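Local coordinates for phosphoglycerate dehydrogenase (Lactobacillus plantarum, PDB 3EVT), which probably catalyses the NAD-dependent oxidation of 3-phosphoglycerate to 3-phosphohydroxypyruvate, the reaction that leads phosphoglycerate into serine synthesis, at residues 212-217 and 235-240; 100-105 and 150-155. One frame throughout, in Å; residues are numbered along the deposited sequence.

Interaction 1 of 2, residues 212-217 and 235-240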
# COMPACT_ATOMS: atom_id res chain seq x y z
N GLU A 212 28.32 11.13 9.18
CA GLU A 212 28.77 9.74 9.35
C GLU A 212 27.74 8.74 8.83
O GLU A 212 28.08 7.84 8.04
CB GLU A 212 29.08 9.44 10.82
N LEU A 213 26.49 8.92 9.27
CA LEU A 213 25.34 8.05 8.87
C LEU A 213 25.20 7.97 7.36
O LEU A 213 25.22 6.87 6.79
CB LEU A 213 24.00 8.51 9.50
CG LEU A 213 22.79 7.58 9.24
CD1 LEU A 213 21.71 7.60 10.33
CD2 LEU A 213 22.13 7.74 7.87
N PHE A 214 25.13 9.13 6.73
CA PHE A 214 24.97 9.23 5.30
C PHE A 214 26.09 8.50 4.58
O PHE A 214 25.85 7.84 3.58
CB PHE A 214 24.88 10.69 4.84
CG PHE A 214 23.67 11.41 5.35
CD1 PHE A 214 22.49 10.72 5.60
CD2 PHE A 214 23.70 12.79 5.60
CE1 PHE A 214 21.37 11.37 6.07
CE2 PHE A 214 22.58 13.47 6.09
CZ PHE A 214 21.40 12.75 6.33
N GLN A 215 27.31 8.62 5.09
CA GLN A 215 28.47 7.96 4.47
C GLN A 215 28.43 6.43 4.54
O GLN A 215 29.08 5.79 3.75
CB GLN A 215 29.79 8.45 5.13
CG GLN A 215 30.66 9.32 4.20
CD GLN A 215 31.51 10.36 4.94
OE1 GLN A 215 32.24 10.03 5.90
NE2 GLN A 215 31.43 11.63 4.50
N GLN A 216 27.70 5.85 5.50
CA GLN A 216 27.57 4.40 5.59
C GLN A 216 26.58 3.77 4.58
O GLN A 216 26.47 2.54 4.52
CB GLN A 216 27.15 3.97 7.00
CG GLN A 216 28.16 4.25 8.08
CD GLN A 216 27.55 4.08 9.46
OE1 GLN A 216 27.65 3.03 10.09
NE2 GLN A 216 26.87 5.10 9.92
N THR A 217 25.88 4.58 3.78
CA THR A 217 24.85 4.06 2.88
C THR A 217 25.52 3.69 1.59
O THR A 217 26.45 4.39 1.17
CB THR A 217 23.71 5.10 2.54
OG1 THR A 217 24.21 6.16 1.71
CG2 THR A 217 23.05 5.65 3.77
N THR A 235 22.57 20.75 6.65
CA THR A 235 23.75 20.96 5.83
C THR A 235 24.33 19.67 5.26
O THR A 235 24.54 19.56 4.04
CB THR A 235 24.83 21.75 6.60
OG1 THR A 235 24.32 23.08 6.80
CG2 THR A 235 26.13 21.81 5.81
N ALA A 236 24.54 18.70 6.15
CA ALA A 236 24.99 17.36 5.76
C ALA A 236 24.05 16.77 4.69
O ALA A 236 24.52 16.20 3.68
CB ALA A 236 25.07 16.47 6.96
N LEU A 237 22.74 16.92 4.92
CA LEU A 237 21.72 16.40 4.01
C LEU A 237 21.94 16.97 2.59
O LEU A 237 22.04 16.21 1.59
CB LEU A 237 20.30 16.68 4.54
CG LEU A 237 19.13 16.34 3.56
CD1 LEU A 237 19.04 14.85 3.19
CD2 LEU A 237 17.77 16.83 4.01
N MET A 238 22.05 18.30 2.49
CA MET A 238 22.24 18.92 1.19
C MET A 238 23.54 18.47 0.53
O MET A 238 23.55 18.23 -0.69
CB MET A 238 22.10 20.44 1.27
CG MET A 238 20.62 20.88 1.50
SD MET A 238 20.39 22.66 1.36
CE MET A 238 21.14 23.06 2.93
N THR A 239 24.61 18.30 1.32
CA THR A 239 25.85 17.80 0.75
C THR A 239 25.82 16.29 0.39
O THR A 239 26.35 15.89 -0.66
CB THR A 239 27.14 18.34 1.52
OG1 THR A 239 27.27 17.71 2.77
CG2 THR A 239 27.02 19.85 1.80
N ALA A 240 25.12 15.47 1.18
CA ALA A 240 24.89 14.04 0.82
C ALA A 240 24.13 13.88 -0.50
O ALA A 240 24.41 12.96 -1.27
CB ALA A 240 24.15 13.32 1.90
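Phe-214 and Ala-240 mark the closest approach of the backbones of 212-217 and 235-240, with their CA atoms 6.6 Å apart. Each of the three residue contacts is made by the ring of Phe-214. Its CG lies anti to its own carbonyl carbon (chi1 -65°), which carries the phenyl group across to helix 234-242. There the ring meets one turn of helix obliquely: CD2 of Phe-214 lies 3.8 Å from CB of Ala-240, while CE2 of Phe-214 reaches 4.0 Å from CB of Ala-236. The same CE2 of Phe-214 also comes within 3.6 Å of the backbone N of Leu-237, so the ring rests on main chain as well as on side chains. CB of Leu-237 adds a looser contact, 4.2 Å from CE2 of Phe-214. The contact is buried and made by van der Waals packing alone: apolar between the side chains, with the ring also lying against the peptide backbone. Phe-214 and Leu-237 both go on to touch Leu-223 of strand 222-225, and Leu-237 also reaches Ala-249 and Leu-251 of strand 248-251. An aromatic side chain bridging two helices above a parallel sheet in this way belongs to the helical layer of a Rossmann-type NAD-binding domain.

Interaction 2 of 2, residues 100-105 and 150-155; sequences ESVLAA and QSLAAK
Val-102 and Leu-152 form the hydrophobic centre of the contact between 100-105 and 150-155, two helical segments that cross at -50° with axes 10.1 Å apart. Their side chains meet at about a right angle, and CG1 of Val-102 lies 3.7 Å from CD2 of Leu-152. The other methyl of the leucine, CD1 of Leu-152, sits 4.0 Å from CB of Val-102, so both methyls of Leu-152 lie against the same side of the valine. Leu-152 has its CG anti to the backbone N (chi1 176°), which swings both methyls toward helix 93-110. Leu-103 closes the apolar set more loosely, with its CD2 4.2 Å from CD1 of Leu-152.

A second kind of contact uses the aliphatic part of a charged residue. CD1 of Leu-103 packs across the lysine chain, 3.8 Å from CD of Lys-155 and almost as near its CB. Beyond this point the lysine bends at its last torsion (chi4 -67°), and its amino group turns to polar partners.

The polar link is made through water: one molecule donates to OE2 of Glu-100 at 2.5 Å, unusually short and of doubtful exact length, and accepts from NZ of Lys-155 at 2.9 Å. OE2 of Glu-100 and NZ of Lys-155 themselves stay 4.9 Å apart, and the direct salt bridge of Lys-155 goes to Asp-96. Glu-100 is also held by the second subunit, where its carboxylate oxygens accept from the backbone N atoms of Leu-135 and Thr-136 of that chain.

Helix 93-110 thus faces the other subunit as well as helix 147-158, the helix that follows strand 139-143 and the probable GxGxxG turn. Beneath the junction, Val-102 and Leu-152 both rest on Val-196 of strand 194-197, and Leu-152 extends to Leu-140 and Ile-142 of strand 139-143.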
# COMPACT_ATOMS: atom_id res chain seq x y z
N GLU A 100 0.60 6.19 5.64
CA GLU A 100 0.18 6.56 4.27
C GLU A 100 1.00 7.72 3.68
O GLU A 100 1.38 7.69 2.51
CB GLU A 100 -1.32 6.89 4.23
CG GLU A 100 -2.23 5.64 4.39
CD GLU A 100 -3.64 5.92 3.93
OE1 GLU A 100 -3.81 6.94 3.19
OE2 GLU A 100 -4.56 5.12 4.29
N SER A 101 1.28 8.76 4.47
CA SER A 101 2.23 9.82 4.05
C SER A 101 3.60 9.33 3.67
O SER A 101 4.18 9.80 2.70
CB SER A 101 2.40 10.86 5.14
OG SER A 101 1.15 11.53 5.32
N VAL A 102 4.14 8.39 4.44
CA VAL A 102 5.46 7.84 4.04
C VAL A 102 5.34 7.06 2.72
O VAL A 102 6.17 7.21 1.81
CB VAL A 102 6.07 6.98 5.14
CG1 VAL A 102 7.42 6.37 4.66
CG2 VAL A 102 6.26 7.83 6.41
N LEU A 103 4.32 6.23 2.59
CA LEU A 103 4.16 5.45 1.36
C LEU A 103 4.04 6.42 0.17
O LEU A 103 4.57 6.16 -0.92
CB LEU A 103 2.92 4.53 1.44
CG LEU A 103 2.87 3.41 2.51
CD1 LEU A 103 1.47 2.78 2.48
CD2 LEU A 103 3.93 2.33 2.27
N ALA A 104 3.35 7.54 0.41
CA ALA A 104 3.07 8.54 -0.60
C ALA A 104 4.36 9.18 -1.07
O ALA A 104 4.56 9.40 -2.28
CB ALA A 104 2.11 9.62 -0.03
N ALA A 105 5.24 9.48 -0.12
CA ALA A 105 6.50 10.07 -0.47
C ALA A 105 7.30 9.10 -1.35
O ALA A 105 7.90 9.50 -2.35
CB ALA A 105 7.26 10.44 0.82
N GLN A 150 5.53 0.47 13.47
CA GLN A 150 4.95 -0.84 13.27
C GLN A 150 3.82 -0.82 12.24
O GLN A 150 3.63 -1.78 11.47
CB GLN A 150 4.38 -1.35 14.60
CG GLN A 150 5.46 -1.79 15.62
CD GLN A 150 4.85 -2.15 16.95
OE1 GLN A 150 3.78 -2.76 17.01
NE2 GLN A 150 5.50 -1.75 18.04
N SER A 151 3.05 0.28 12.24
CA SER A 151 1.98 0.39 11.24
C SER A 151 2.57 0.70 9.86
O SER A 151 2.10 0.17 8.88
CB SER A 151 0.87 1.34 11.68
OG SER A 151 1.18 2.68 11.34
N LEU A 152 3.64 1.49 9.80
CA LEU A 152 4.36 1.66 8.54
C LEU A 152 4.93 0.33 8.03
O LEU A 152 4.74 -0.03 6.86
CB LEU A 152 5.47 2.72 8.65
CG LEU A 152 6.32 2.88 7.37
CD1 LEU A 152 5.47 3.14 6.10
CD2 LEU A 152 7.42 3.97 7.53
N ALA A 153 5.65 -0.39 8.91
CA ALA A 153 6.11 -1.77 8.65
C ALA A 153 5.04 -2.72 8.09
O ALA A 153 5.31 -3.49 7.13
CB ALA A 153 6.72 -2.38 9.90
N ALA A 154 3.86 -2.73 8.70
CA ALA A 154 2.79 -3.61 8.25
C ALA A 154 2.42 -3.26 6.80
O ALA A 154 2.26 -4.15 5.97
CB ALA A 154 1.53 -3.49 9.16
N LYS A 155 2.27 -1.97 6.49
CA LYS A 155 1.83 -1.63 5.12
C LYS A 155 2.90 -1.90 4.07
O LYS A 155 2.62 -2.44 3.01
CB LYS A 155 1.38 -0.19 5.03
CG LYS A 155 0.15 0.15 5.82
CD LYS A 155 -0.09 1.67 5.76
CE LYS A 155 -1.02 2.04 6.89
NZ LYS A 155 -2.33 1.44 6.60
O HOH W 1 -3.97 2.65 4.50

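Both interactions join pairs of helices in the NAD-binding region and are buried, yet they share no helix, and their centres lie 23 Å apart. Interaction 2 sits near the middle of the chain, whereas interaction 1 is about 28 Å from the chain centre, measured centre to centre. The underlying strands differ too: 222-225 and 248-251 support interaction 1, and 139-143 and 194-197 support interaction 2, all four in the same parallel sheet. The chemistry differs as well. Interaction 1, touched by no other chain, relies on a single aromatic ring against two alanines and a leucine; interaction 2, next to the second subunit, adds a water-bridged pair of charged side chains to its aliphatic contacts.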